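Local structure of methylocystis parvus OBBP MbnE (Methylocystis parvus OBBP, 5ICQ) at residues L321-F326 with F565-F571; V325-R329 with N525-A529; R330-K334 with P443-E447; F342-D347 with Y462-R468; T361-S365 with W403-V407. The protein is a periplasmic binding protein of the family 5 solute-binding type that probably captures the copper-chelating peptide methanobactin for uptake into the cell. All coordinates share one frame; numbering follows the deposited sequence.

Contact 1: L321-F326 with F565-F571; sequences LNGFVF and FYVVPLF
The Phe-326 ring turns an edge to the backbone of Tyr-566 and Val-567, with the carbonyl carbon of Tyr-566 in its plane and Phe-565 O oblique, while CG2 of Val-568 approaches its CE2 obliquely at 3.6 Å. The Phe-324 ring has CB of Val-568 at its edge, and its CE2 meets CD2 of Leu-570 at 3.8 Å, the side chains crossing at about a right angle. These groups ride on two antiparallel strands of the mixed sheet that also holds strand 494-498. Phe-324 and Val-568 form a hydrogen-bonded pair: Val-568 N reaches Phe-324 O in the carbonyl plane at 2.7 Å, and the return bond from Phe-324 N to Val-568 O is more bent (136°). Leu-570 N to Asn-322 O and Phe-326 N to Tyr-566 O extend the ladder. On the other face Val-567 touches Val-325 and Leu-321. Two waters link Asn-322 to Phe-571 O, one weakly, and Asn-322 OD1 is held by Gln-498. Backbone polarity is thus satisfied along the pairing, with apolar packing on both faces.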
# COMPACT_ATOMS: atom_id res chain seq x y z
N LEU A 321 -5.78 -6.82 1.41
CA LEU A 321 -7.00 -7.51 1.81
C LEU A 321 -7.87 -6.55 2.62
O LEU A 321 -7.38 -5.90 3.56
CB LEU A 321 -6.69 -8.77 2.64
CG LEU A 321 -7.88 -9.57 3.22
CD1 LEU A 321 -7.53 -11.05 3.40
CD2 LEU A 321 -8.37 -9.00 4.57
N ASN A 322 -9.14 -6.45 2.24
CA ASN A 322 -10.19 -5.82 3.03
C ASN A 322 -11.12 -6.92 3.53
O ASN A 322 -11.24 -7.97 2.89
CB ASN A 322 -11.03 -4.83 2.21
CG ASN A 322 -10.20 -3.79 1.52
OD1 ASN A 322 -9.20 -3.32 2.05
ND2 ASN A 322 -10.63 -3.41 0.32
N GLY A 323 -11.79 -6.68 4.65
CA GLY A 323 -12.69 -7.71 5.14
C GLY A 323 -13.53 -7.24 6.31
O GLY A 323 -13.26 -6.20 6.91
N PHE A 324 -14.55 -8.04 6.62
CA PHE A 324 -15.26 -7.89 7.89
C PHE A 324 -14.35 -8.37 9.01
O PHE A 324 -13.95 -9.53 9.03
CB PHE A 324 -16.55 -8.72 7.91
CG PHE A 324 -17.64 -8.21 7.00
CD1 PHE A 324 -18.36 -7.06 7.32
CD2 PHE A 324 -17.97 -8.91 5.85
CE1 PHE A 324 -19.39 -6.60 6.49
CE2 PHE A 324 -19.00 -8.48 5.02
CZ PHE A 324 -19.71 -7.31 5.35
N VAL A 325 -14.04 -7.49 9.97
CA VAL A 325 -13.12 -7.82 11.05
C VAL A 325 -13.92 -8.20 12.29
O VAL A 325 -14.79 -7.43 12.72
CB VAL A 325 -12.21 -6.62 11.37
CG1 VAL A 325 -11.35 -6.97 12.57
CG2 VAL A 325 -11.32 -6.29 10.17
N PHE A 326 -13.60 -9.35 12.88
CA PHE A 326 -14.16 -9.73 14.17
C PHE A 326 -13.40 -9.07 15.31
O PHE A 326 -12.16 -9.07 15.32
CB PHE A 326 -14.09 -11.26 14.38
CG PHE A 326 -14.89 -12.08 13.41
CD1 PHE A 326 -16.22 -12.39 13.67
CD2 PHE A 326 -14.29 -12.61 12.27
CE1 PHE A 326 -16.95 -13.19 12.78
CE2 PHE A 326 -15.00 -13.39 11.39
CZ PHE A 326 -16.34 -13.69 11.64
N PHE A 565 -8.94 -16.83 11.22
CA PHE A 565 -10.26 -16.32 10.85
C PHE A 565 -10.56 -15.02 11.59
O PHE A 565 -11.64 -14.83 12.16
CB PHE A 565 -11.33 -17.39 11.10
CG PHE A 565 -11.09 -18.63 10.29
CD1 PHE A 565 -11.52 -18.69 8.97
CD2 PHE A 565 -10.32 -19.68 10.79
CE1 PHE A 565 -11.25 -19.82 8.19
CE2 PHE A 565 -10.04 -20.80 10.02
CZ PHE A 565 -10.50 -20.87 8.72
N TYR A 566 -9.57 -14.12 11.58
CA TYR A 566 -9.75 -12.81 12.18
C TYR A 566 -10.62 -11.92 11.32
O TYR A 566 -11.20 -10.95 11.84
CB TYR A 566 -8.39 -12.14 12.40
CG TYR A 566 -7.47 -12.95 13.28
CD1 TYR A 566 -7.71 -13.07 14.64
CD2 TYR A 566 -6.38 -13.62 12.74
CE1 TYR A 566 -6.87 -13.83 15.46
CE2 TYR A 566 -5.53 -14.38 13.54
CZ TYR A 566 -5.79 -14.48 14.89
OH TYR A 566 -4.94 -15.23 15.67
N VAL A 567 -10.70 -12.21 10.03
CA VAL A 567 -11.44 -11.38 9.08
C VAL A 567 -12.26 -12.31 8.21
O VAL A 567 -11.94 -13.49 8.04
CB VAL A 567 -10.51 -10.50 8.20
CG1 VAL A 567 -9.57 -9.68 9.04
CG2 VAL A 567 -9.72 -11.37 7.26
N VAL A 568 -13.36 -11.78 7.67
CA VAL A 568 -14.05 -12.40 6.55
C VAL A 568 -13.58 -11.68 5.29
O VAL A 568 -13.96 -10.51 5.09
CB VAL A 568 -15.57 -12.33 6.69
CG1 VAL A 568 -16.26 -13.05 5.51
CG2 VAL A 568 -16.00 -12.96 8.01
N PRO A 569 -12.76 -12.29 4.45
CA PRO A 569 -12.16 -11.54 3.34
C PRO A 569 -13.24 -11.08 2.38
O PRO A 569 -14.21 -11.80 2.12
CB PRO A 569 -11.22 -12.55 2.68
CG PRO A 569 -11.13 -13.71 3.62
CD PRO A 569 -12.41 -13.72 4.42
N LEU A 570 -13.06 -9.87 1.85
CA LEU A 570 -13.99 -9.33 0.87
C LEU A 570 -13.43 -9.57 -0.54
O LEU A 570 -13.29 -10.72 -0.95
CB LEU A 570 -14.29 -7.86 1.16
CG LEU A 570 -15.24 -7.71 2.37
CD1 LEU A 570 -15.34 -6.27 2.83
CD2 LEU A 570 -16.63 -8.26 2.04
N PHE A 571 -13.11 -8.52 -1.29
CA PHE A 571 -12.89 -8.71 -2.72
C PHE A 571 -12.05 -7.56 -3.29
O PHE A 571 -11.88 -6.52 -2.65
CB PHE A 571 -14.23 -8.82 -3.45
CG PHE A 571 -15.23 -7.79 -3.01
CD1 PHE A 571 -15.27 -6.54 -3.60
CD2 PHE A 571 -16.13 -8.08 -1.99
CE1 PHE A 571 -16.19 -5.59 -3.19
CE2 PHE A 571 -17.06 -7.13 -1.58
CZ PHE A 571 -17.08 -5.89 -2.18
O HOH W 1 -9.81 -7.30 -0.51
O HOH W 2 -13.11 -5.39 -0.53

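Contact 2: V325-R329 with N525-A529; sequences VFNTR and NLAGA
With OG1 of Thr-328 between its backbone N and carbonyl carbon (chi1 70°), the hydroxyl lies near the backbone N-H, and both donate to Ala-527 O, OG1 at 2.7 Å, from opposite faces of its carbonyl plane. The Arg-329 chain, extended from CG to NE, carries its guanidinium over the type I turn of Asn-525-Gly-528. NH1 donates to Leu-526 O at 2.9 Å, nearly straight (164°) and in the guanidinium plane, whereas the bond from NH2 to Asn-525 O is weak. CA of Gly-528 lies 3.3 Å above one guanidinium face. Asn-327 OD1 accepts from Arg-329 N in an Asx turn and also from Arg-329 NH1, which fixes the arginine to its own loop. Beside it, CG1 of Val-325 packs on CB of Ala-527 at 3.7 Å. NH2 of Arg-329 finds its stronger partner in Ala-518 O, and the guanidinium makes a cation-pi contact with Phe-490. This ties the exit of strand 322-326, where Asn-327 still pairs with Asp-493, to the loop preceding helix 532-543.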
# COMPACT_ATOMS: atom_id res chain seq x y z
N VAL A 325 -14.04 -7.49 9.97
CA VAL A 325 -13.12 -7.82 11.05
C VAL A 325 -13.92 -8.20 12.29
O VAL A 325 -14.79 -7.43 12.72
CB VAL A 325 -12.21 -6.62 11.37
CG1 VAL A 325 -11.35 -6.97 12.57
CG2 VAL A 325 -11.32 -6.29 10.17
N PHE A 326 -13.60 -9.35 12.88
CA PHE A 326 -14.16 -9.73 14.17
C PHE A 326 -13.40 -9.07 15.31
O PHE A 326 -12.16 -9.07 15.32
CB PHE A 326 -14.09 -11.26 14.38
CG PHE A 326 -14.89 -12.08 13.41
CD1 PHE A 326 -16.22 -12.39 13.67
CD2 PHE A 326 -14.29 -12.61 12.27
CE1 PHE A 326 -16.95 -13.19 12.78
CE2 PHE A 326 -15.00 -13.39 11.39
CZ PHE A 326 -16.34 -13.69 11.64
N ASN A 327 -14.12 -8.53 16.29
CA ASN A 327 -13.43 -8.03 17.47
C ASN A 327 -13.22 -9.20 18.42
O ASN A 327 -14.09 -9.52 19.24
CB ASN A 327 -14.20 -6.90 18.15
CG ASN A 327 -13.43 -6.31 19.33
OD1 ASN A 327 -12.38 -6.85 19.71
ND2 ASN A 327 -13.92 -5.22 19.90
N THR A 328 -12.05 -9.84 18.32
CA THR A 328 -11.84 -11.05 19.11
C THR A 328 -11.60 -10.74 20.58
O THR A 328 -11.45 -11.68 21.37
CB THR A 328 -10.68 -11.89 18.58
OG1 THR A 328 -9.42 -11.23 18.84
CG2 THR A 328 -10.81 -12.06 17.06
N ARG A 329 -11.54 -9.47 20.96
CA ARG A 329 -11.44 -9.12 22.38
C ARG A 329 -12.74 -9.37 23.11
O ARG A 329 -12.75 -9.45 24.35
CB ARG A 329 -11.07 -7.64 22.55
CG ARG A 329 -9.81 -7.19 21.80
CD ARG A 329 -9.71 -5.67 21.79
NE ARG A 329 -8.67 -5.19 20.87
CZ ARG A 329 -8.85 -5.02 19.57
NH1 ARG A 329 -10.03 -5.31 19.02
NH2 ARG A 329 -7.87 -4.57 18.80
N ASN A 525 -4.37 -2.93 14.54
CA ASN A 525 -4.72 -4.32 14.86
C ASN A 525 -6.19 -4.37 15.30
O ASN A 525 -6.52 -4.52 16.48
CB ASN A 525 -3.78 -4.86 15.93
CG ASN A 525 -3.90 -6.37 16.12
OD1 ASN A 525 -4.91 -6.97 15.73
ND2 ASN A 525 -2.89 -6.98 16.73
N LEU A 526 -7.08 -4.23 14.31
CA LEU A 526 -8.50 -4.06 14.62
C LEU A 526 -9.10 -5.31 15.25
O LEU A 526 -9.99 -5.22 16.10
CB LEU A 526 -9.26 -3.70 13.35
CG LEU A 526 -8.78 -2.43 12.68
CD1 LEU A 526 -9.55 -2.18 11.37
CD2 LEU A 526 -8.96 -1.28 13.63
N ALA A 527 -8.64 -6.50 14.84
CA ALA A 527 -9.20 -7.73 15.36
C ALA A 527 -8.74 -8.04 16.78
O ALA A 527 -9.37 -8.86 17.46
CB ALA A 527 -8.85 -8.90 14.44
N GLY A 528 -7.66 -7.42 17.24
CA GLY A 528 -7.11 -7.80 18.53
C GLY A 528 -6.36 -9.11 18.50
O GLY A 528 -6.35 -9.83 19.50
N ALA A 529 -5.73 -9.44 17.38
CA ALA A 529 -4.96 -10.68 17.28
C ALA A 529 -3.77 -10.63 18.22
O ALA A 529 -3.01 -9.66 18.21
CB ALA A 529 -4.49 -10.90 15.85

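Contact 3: R330-K334 with P443-E447; sequences RALFK and PFSFE. With SO4 (sulfate ion), chain C.
A short 3-10 segment at Ala-331 and Leu-332 faces strand 442-450 from a distance, the nearest CA atoms, those of Leu-332 and Phe-444, being 8.0 Å apart, so contact is made mainly through side chains. They build an aromatic cluster of Phe-333, Phe-444 and Phe-446 on the mixed sheet that includes strand 442-450. Phe-333 points its edge at the face of Phe-446 in a T-shaped pair, with CZ of Phe-333 over the ring centre, 3.7 Å above the plane, and the ring planes at 76°. Toward Phe-444 the same ring is oblique, the two planes at 42°. Leu-332 holds its CG between backbone N and carbonyl carbon (chi1 83°); this sets CG over the centre of the neighbouring Phe-333 ring and sends CD1 to CB of Phe-446, 3.6 Å away. Phe-326 meets Phe-333 and Phe-342 meets Phe-444, each edge-to-face. Arg-330 is anchored separately by salt bridges to Asp-491 and Asp-493. Ala-331 N donates to O4 of a sulfate ion, probably from the crystallisation liquor, at 2.8 Å. Leu-332 O lies in the plane of the Phe-444 ring, 3.5 Å from CZ.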
# COMPACT_ATOMS: atom_id res chain seq x y z
N ARG A 330 -13.85 -9.46 22.38
CA ARG A 330 -15.16 -9.63 23.00
C ARG A 330 -15.56 -11.10 22.99
O ARG A 330 -15.32 -11.81 22.01
CB ARG A 330 -16.20 -8.76 22.28
CG ARG A 330 -15.89 -7.26 22.45
CD ARG A 330 -16.96 -6.35 21.83
NE ARG A 330 -16.76 -4.96 22.26
CZ ARG A 330 -17.54 -3.94 21.90
NH1 ARG A 330 -18.59 -4.13 21.10
NH2 ARG A 330 -17.28 -2.72 22.36
N ALA A 331 -16.17 -11.55 24.09
CA ALA A 331 -16.38 -12.98 24.32
C ALA A 331 -17.13 -13.65 23.17
O ALA A 331 -16.85 -14.81 22.84
CB ALA A 331 -17.13 -13.18 25.64
N LEU A 332 -18.05 -12.94 22.52
CA LEU A 332 -18.84 -13.57 21.48
C LEU A 332 -18.01 -14.00 20.27
O LEU A 332 -18.45 -14.89 19.53
CB LEU A 332 -19.96 -12.64 21.01
CG LEU A 332 -19.62 -11.58 19.97
CD1 LEU A 332 -20.90 -10.86 19.54
CD2 LEU A 332 -18.61 -10.56 20.50
N PHE A 333 -16.82 -13.41 20.06
CA PHE A 333 -15.99 -13.75 18.91
C PHE A 333 -14.63 -14.34 19.31
O PHE A 333 -13.67 -14.26 18.55
CB PHE A 333 -15.78 -12.52 18.01
CG PHE A 333 -17.01 -12.12 17.22
CD1 PHE A 333 -17.88 -13.09 16.72
CD2 PHE A 333 -17.30 -10.78 16.99
CE1 PHE A 333 -19.01 -12.73 15.99
CE2 PHE A 333 -18.44 -10.41 16.25
CZ PHE A 333 -19.29 -11.39 15.74
N LYS A 334 -14.54 -14.94 20.49
CA LYS A 334 -13.25 -15.46 20.93
C LYS A 334 -12.88 -16.79 20.30
O LYS A 334 -11.70 -17.15 20.29
CB LYS A 334 -13.23 -15.58 22.46
CG LYS A 334 -13.01 -14.22 23.12
CD LYS A 334 -12.73 -14.34 24.61
CE LYS A 334 -12.49 -12.97 25.21
NZ LYS A 334 -12.13 -13.05 26.65
N PRO A 443 -29.49 -15.75 23.06
CA PRO A 443 -29.49 -15.70 21.59
C PRO A 443 -28.30 -14.90 21.08
O PRO A 443 -27.88 -13.91 21.68
CB PRO A 443 -30.81 -14.99 21.26
CG PRO A 443 -31.60 -14.98 22.54
CD PRO A 443 -30.60 -14.99 23.64
N PHE A 444 -27.73 -15.35 19.96
CA PHE A 444 -26.53 -14.71 19.44
C PHE A 444 -26.93 -13.47 18.65
O PHE A 444 -27.74 -13.56 17.71
CB PHE A 444 -25.71 -15.66 18.57
CG PHE A 444 -24.27 -15.24 18.41
CD1 PHE A 444 -23.93 -14.15 17.62
CD2 PHE A 444 -23.26 -15.92 19.08
CE1 PHE A 444 -22.61 -13.74 17.49
CE2 PHE A 444 -21.93 -15.51 18.96
CZ PHE A 444 -21.61 -14.42 18.15
N SER A 445 -26.38 -12.31 19.03
CA SER A 445 -26.63 -11.11 18.25
C SER A 445 -25.43 -10.17 18.36
O SER A 445 -24.71 -10.16 19.36
CB SER A 445 -27.92 -10.40 18.68
OG SER A 445 -27.75 -9.69 19.87
N PHE A 446 -25.21 -9.39 17.31
CA PHE A 446 -24.08 -8.48 17.29
C PHE A 446 -24.35 -7.36 16.29
O PHE A 446 -25.32 -7.40 15.53
CB PHE A 446 -22.76 -9.21 16.96
CG PHE A 446 -22.60 -9.65 15.51
CD1 PHE A 446 -23.14 -10.86 15.08
CD2 PHE A 446 -21.87 -8.89 14.61
CE1 PHE A 446 -22.96 -11.29 13.77
CE2 PHE A 446 -21.69 -9.31 13.28
CZ PHE A 446 -22.24 -10.51 12.86
N GLU A 447 -23.48 -6.36 16.31
CA GLU A 447 -23.64 -5.18 15.47
C GLU A 447 -22.45 -5.05 14.53
O GLU A 447 -21.30 -5.23 14.95
CB GLU A 447 -23.74 -3.94 16.35
CG GLU A 447 -23.69 -2.63 15.59
CD GLU A 447 -23.43 -1.46 16.52
OE1 GLU A 447 -24.40 -0.81 16.96
OE2 GLU A 447 -22.26 -1.21 16.84
S SO4 C . -17.17 -8.88 26.66
O1 SO4 C . -16.54 -7.56 26.70
O2 SO4 C . -17.80 -9.16 27.95
O3 SO4 C . -18.19 -8.88 25.62
O4 SO4 C . -16.16 -9.90 26.39

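Contact 4: F342-D347 with Y462-R468; sequences FGMMFD and YASSLAR
From helix 336-343 the chain passes through a type I turn, Gly-343 to Phe-346, which packs against the last turns of helix 453-467; the closest CA atoms, those of Phe-346 and Tyr-462, are 5.5 Å apart. Tyr-462 reaches across with CG anti to the backbone N (chi1 -166°), and its OH donates to Phe-342 O at 2.7 Å. The hydroxyl stands well above that carbonyl plane, on the face opposite Met-345 N, which bonds to the same oxygen. The Phe-346 ring turns an edge to the Tyr-462 face in a T-shaped pair, the planes at 89°. Leu-466 divides its methyls: CD1 sits over the centre of the Tyr-462 ring, while CD2 lies over one face of Phe-342 and 3.9 Å from CB of Met-345. Met-345, bent at chi2 and chi3, brings CE obliquely to the Arg-468 guanidinium. Two waters bridge the segments, one between Met-345 O and Arg-468 NH1, the other between Asp-347 N and Ser-465 OG. Asp-347 N-caps the following helix through OD1, which also bonds to Ser-408. Phe-342 O is thus gripped by two donors and Met-345 O by water, and the apolar packing gives way to water beside Arg-468.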
# COMPACT_ATOMS: atom_id res chain seq x y z
N PHE A 342 -19.05 -18.29 10.82
CA PHE A 342 -19.72 -17.08 10.37
C PHE A 342 -19.21 -16.65 9.00
O PHE A 342 -19.98 -16.17 8.16
CB PHE A 342 -19.53 -15.94 11.37
CG PHE A 342 -20.49 -15.96 12.52
CD1 PHE A 342 -21.03 -17.15 12.99
CD2 PHE A 342 -20.85 -14.77 13.15
CE1 PHE A 342 -21.91 -17.15 14.07
CE2 PHE A 342 -21.72 -14.76 14.23
CZ PHE A 342 -22.25 -15.96 14.69
N GLY A 343 -17.92 -16.84 8.76
CA GLY A 343 -17.35 -16.49 7.47
C GLY A 343 -17.95 -17.28 6.32
O GLY A 343 -18.04 -16.78 5.20
N MET A 344 -18.37 -18.52 6.59
CA MET A 344 -18.98 -19.35 5.56
C MET A 344 -20.27 -18.76 5.02
O MET A 344 -20.72 -19.14 3.93
CB MET A 344 -19.31 -20.73 6.11
CG MET A 344 -18.11 -21.58 6.42
SD MET A 344 -18.67 -23.14 7.14
CE MET A 344 -17.07 -23.91 7.39
N MET A 345 -20.91 -17.87 5.77
CA MET A 345 -22.22 -17.40 5.38
C MET A 345 -22.18 -16.17 4.49
O MET A 345 -23.22 -15.78 3.96
CB MET A 345 -23.05 -17.11 6.63
CG MET A 345 -23.25 -18.33 7.53
SD MET A 345 -24.04 -19.73 6.69
CE MET A 345 -25.62 -19.02 6.23
N PHE A 346 -21.01 -15.57 4.27
CA PHE A 346 -20.95 -14.41 3.38
C PHE A 346 -21.05 -14.87 1.93
O PHE A 346 -20.23 -15.68 1.49
CB PHE A 346 -19.67 -13.60 3.59
CG PHE A 346 -19.59 -12.42 2.66
CD1 PHE A 346 -20.48 -11.36 2.80
CD2 PHE A 346 -18.66 -12.38 1.64
CE1 PHE A 346 -20.43 -10.28 1.94
CE2 PHE A 346 -18.61 -11.29 0.78
CZ PHE A 346 -19.49 -10.24 0.94
N ASP A 347 -22.03 -14.34 1.19
CA ASP A 347 -22.29 -14.78 -0.19
C ASP A 347 -21.71 -13.74 -1.15
O ASP A 347 -22.40 -12.79 -1.55
CB ASP A 347 -23.78 -14.99 -0.40
CG ASP A 347 -24.10 -15.56 -1.78
OD1 ASP A 347 -23.23 -15.50 -2.67
OD2 ASP A 347 -25.22 -16.07 -1.98
N TYR A 462 -24.79 -9.42 4.28
CA TYR A 462 -24.25 -10.38 5.23
C TYR A 462 -25.24 -10.65 6.35
O TYR A 462 -25.43 -11.80 6.75
CB TYR A 462 -22.92 -9.85 5.77
CG TYR A 462 -22.04 -10.85 6.52
CD1 TYR A 462 -22.18 -12.22 6.34
CD2 TYR A 462 -21.05 -10.38 7.40
CE1 TYR A 462 -21.34 -13.12 7.03
CE2 TYR A 462 -20.22 -11.26 8.07
CZ TYR A 462 -20.38 -12.63 7.89
OH TYR A 462 -19.56 -13.49 8.58
N ALA A 463 -25.89 -9.59 6.87
CA ALA A 463 -26.84 -9.78 7.96
C ALA A 463 -27.98 -10.70 7.53
O ALA A 463 -28.42 -11.57 8.30
CB ALA A 463 -27.40 -8.43 8.42
N SER A 464 -28.46 -10.51 6.31
CA SER A 464 -29.54 -11.34 5.78
C SER A 464 -29.12 -12.80 5.69
O SER A 464 -29.92 -13.70 5.96
CB SER A 464 -29.96 -10.80 4.41
OG SER A 464 -31.05 -11.53 3.90
N SER A 465 -27.87 -13.06 5.30
CA SER A 465 -27.37 -14.43 5.26
C SER A 465 -27.25 -15.04 6.65
O SER A 465 -27.59 -16.21 6.85
CB SER A 465 -26.01 -14.47 4.55
OG SER A 465 -26.17 -14.20 3.17
N LEU A 466 -26.72 -14.28 7.60
CA LEU A 466 -26.54 -14.81 8.95
C LEU A 466 -27.88 -15.08 9.63
O LEU A 466 -27.97 -15.98 10.47
CB LEU A 466 -25.71 -13.83 9.79
CG LEU A 466 -24.22 -13.89 9.40
CD1 LEU A 466 -23.48 -12.68 9.93
CD2 LEU A 466 -23.55 -15.18 9.93
N ALA A 467 -28.92 -14.32 9.28
CA ALA A 467 -30.24 -14.60 9.82
C ALA A 467 -30.67 -16.03 9.53
O ALA A 467 -31.45 -16.61 10.30
CB ALA A 467 -31.27 -13.61 9.26
N ARG A 468 -30.19 -16.61 8.43
CA ARG A 468 -30.57 -17.97 8.06
C ARG A 468 -30.01 -19.03 9.01
O ARG A 468 -30.53 -20.14 9.01
CB ARG A 468 -30.14 -18.27 6.62
CG ARG A 468 -30.94 -17.49 5.57
CD ARG A 468 -30.35 -17.62 4.17
NE ARG A 468 -29.61 -18.87 3.99
CZ ARG A 468 -28.30 -18.96 3.81
NH1 ARG A 468 -27.56 -17.85 3.79
NH2 ARG A 468 -27.73 -20.14 3.66
O HOH W 3 -25.09 -17.17 2.59
O HOH W 4 -23.86 -12.57 2.39

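Contact 5: T361-S365 with W403-V407; sequences TRTKS and WRPPV
Arg-362 lays one face of its guanidinium over Pro-405, whose CB sits 3.4 Å above the plane, offset toward the rim. The arginine is bent at chi2 (76°), which folds the chain so that it slides past the proline ring in the opposite direction, with CG also near the ring. At the guanidinium edge two waters lie in plane and probably connect NH1 with Pro-406 O; one lies 2.8 Å from both Arg-362 NH1 and Pro-406 O. Pro-405 CG comes to 3.5 Å from Thr-363 O, a carbonyl buried here with no polar partner in the model. Beyond it, the aliphatic part of Lys-364 crosses the proline at about a right angle, its CG 3.8 Å from CD of Pro-405, and Lys-364 and Arg-404 lie side by side, pointing the same way. On the far end the indole of Trp-403 turns its edge to Lys-364 O, CZ3 at 3.8 Å, and places one face over Pro-405 N. A further water is donor to Lys-364 O at 2.7 Å and bonds only weakly to Trp-403 O. Proline packing and probable water bridges carry much of this contact. The other nitrogens of Arg-362 reach strand 567-572: NH2 bonds to Pro-569 O and NE weakly to Leu-570 O. Strand 361-362, which pairs with strand 567-572, is thereby joined to the loop between helices 396-399 and 415-427.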
# COMPACT_ATOMS: atom_id res chain seq x y z
N THR A 361 -13.24 -9.88 -7.83
CA THR A 361 -12.87 -11.26 -7.54
C THR A 361 -12.66 -11.41 -6.04
O THR A 361 -12.21 -10.48 -5.37
CB THR A 361 -11.60 -11.68 -8.34
OG1 THR A 361 -11.31 -13.06 -8.10
CG2 THR A 361 -10.43 -10.86 -7.92
N ARG A 362 -13.02 -12.58 -5.50
CA ARG A 362 -12.90 -12.78 -4.06
C ARG A 362 -11.44 -12.69 -3.63
O ARG A 362 -10.55 -13.22 -4.31
CB ARG A 362 -13.46 -14.15 -3.66
CG ARG A 362 -13.66 -14.32 -2.13
CD ARG A 362 -14.92 -13.54 -1.65
NE ARG A 362 -14.99 -13.45 -0.19
CZ ARG A 362 -15.58 -14.35 0.60
NH1 ARG A 362 -16.17 -15.42 0.08
NH2 ARG A 362 -15.57 -14.19 1.92
N THR A 363 -11.19 -12.01 -2.51
CA THR A 363 -9.86 -12.01 -1.90
C THR A 363 -9.66 -13.29 -1.09
O THR A 363 -10.46 -13.62 -0.20
CB THR A 363 -9.69 -10.78 -1.02
OG1 THR A 363 -9.83 -9.61 -1.83
CG2 THR A 363 -8.29 -10.78 -0.37
N LYS A 364 -8.59 -14.03 -1.40
CA LYS A 364 -8.37 -15.35 -0.81
C LYS A 364 -7.15 -15.42 0.08
O LYS A 364 -6.88 -16.48 0.65
CB LYS A 364 -8.26 -16.42 -1.92
CG LYS A 364 -9.45 -16.42 -2.86
CD LYS A 364 -9.58 -17.73 -3.63
CE LYS A 364 -8.58 -17.84 -4.76
NZ LYS A 364 -8.95 -18.94 -5.71
N SER A 365 -6.41 -14.33 0.22
CA SER A 365 -5.11 -14.35 0.88
C SER A 365 -4.79 -12.93 1.31
O SER A 365 -5.31 -11.97 0.73
CB SER A 365 -4.03 -14.91 -0.07
OG SER A 365 -2.72 -14.57 0.36
N TRP A 403 -7.71 -24.67 1.03
CA TRP A 403 -8.73 -23.77 1.54
C TRP A 403 -8.93 -22.56 0.64
O TRP A 403 -7.99 -22.04 0.04
CB TRP A 403 -8.37 -23.30 2.96
CG TRP A 403 -9.39 -22.38 3.55
CD1 TRP A 403 -10.51 -22.75 4.26
CD2 TRP A 403 -9.42 -20.95 3.49
NE1 TRP A 403 -11.22 -21.62 4.65
CE2 TRP A 403 -10.57 -20.51 4.18
CE3 TRP A 403 -8.57 -19.99 2.92
CZ2 TRP A 403 -10.89 -19.16 4.32
CZ3 TRP A 403 -8.89 -18.64 3.06
CH2 TRP A 403 -10.05 -18.24 3.75
N ARG A 404 -10.18 -22.11 0.56
CA ARG A 404 -10.57 -20.85 -0.06
C ARG A 404 -11.75 -20.32 0.74
O ARG A 404 -12.47 -21.10 1.37
CB ARG A 404 -10.98 -21.04 -1.53
CG ARG A 404 -12.24 -21.90 -1.66
CD ARG A 404 -12.69 -22.13 -3.10
NE ARG A 404 -13.85 -23.03 -3.14
CZ ARG A 404 -14.46 -23.42 -4.25
NH1 ARG A 404 -14.05 -22.98 -5.43
NH2 ARG A 404 -15.50 -24.25 -4.18
N PRO A 405 -12.00 -19.00 0.73
CA PRO A 405 -13.26 -18.50 1.27
C PRO A 405 -14.41 -19.21 0.58
O PRO A 405 -14.39 -19.38 -0.65
CB PRO A 405 -13.23 -17.00 0.92
CG PRO A 405 -11.78 -16.68 0.77
CD PRO A 405 -11.19 -17.92 0.14
N PRO A 406 -15.39 -19.70 1.34
CA PRO A 406 -16.44 -20.54 0.75
C PRO A 406 -17.13 -19.85 -0.42
O PRO A 406 -17.37 -18.64 -0.40
CB PRO A 406 -17.39 -20.77 1.92
CG PRO A 406 -16.48 -20.75 3.11
CD PRO A 406 -15.44 -19.70 2.81
N VAL A 407 -17.39 -20.63 -1.45
CA VAL A 407 -18.10 -20.18 -2.64
C VAL A 407 -19.55 -20.66 -2.52
O VAL A 407 -19.80 -21.84 -2.25
CB VAL A 407 -17.45 -20.72 -3.92
CG1 VAL A 407 -18.20 -20.23 -5.15
CG2 VAL A 407 -15.98 -20.30 -3.99
O HOH W 5 -16.27 -16.61 -2.71
O HOH W 6 -17.77 -16.96 1.86
O HOH W 7 -6.22 -19.09 0.35

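Contacts 1, 2 and 3 are largely buried, while contacts 4 and 5 are partly open to solvent; waters bridge the segments of both, as they also do at the Asn-322 end of contact 1. Contact 1 is a strand pair within the sheet; contact 2 uses the same strand, 322-326, but trades the backbone ladder for an arginine and a threonine gripping turn carbonyls. Contact 3 relies on aromatic and apolar packing, and Phe-342 of contact 4 joins its cluster, linking helix 336-343 to strand 442-450. Tyr-462 and Phe-346 of contact 4 pack against Val-568 and Leu-570 of contact 1. Strand 567-572 neighbours both 322-326 and 361-362, so contacts 1 and 5 meet along it. Contacts 2 and 5 lie about 20 Å apart, centre to centre.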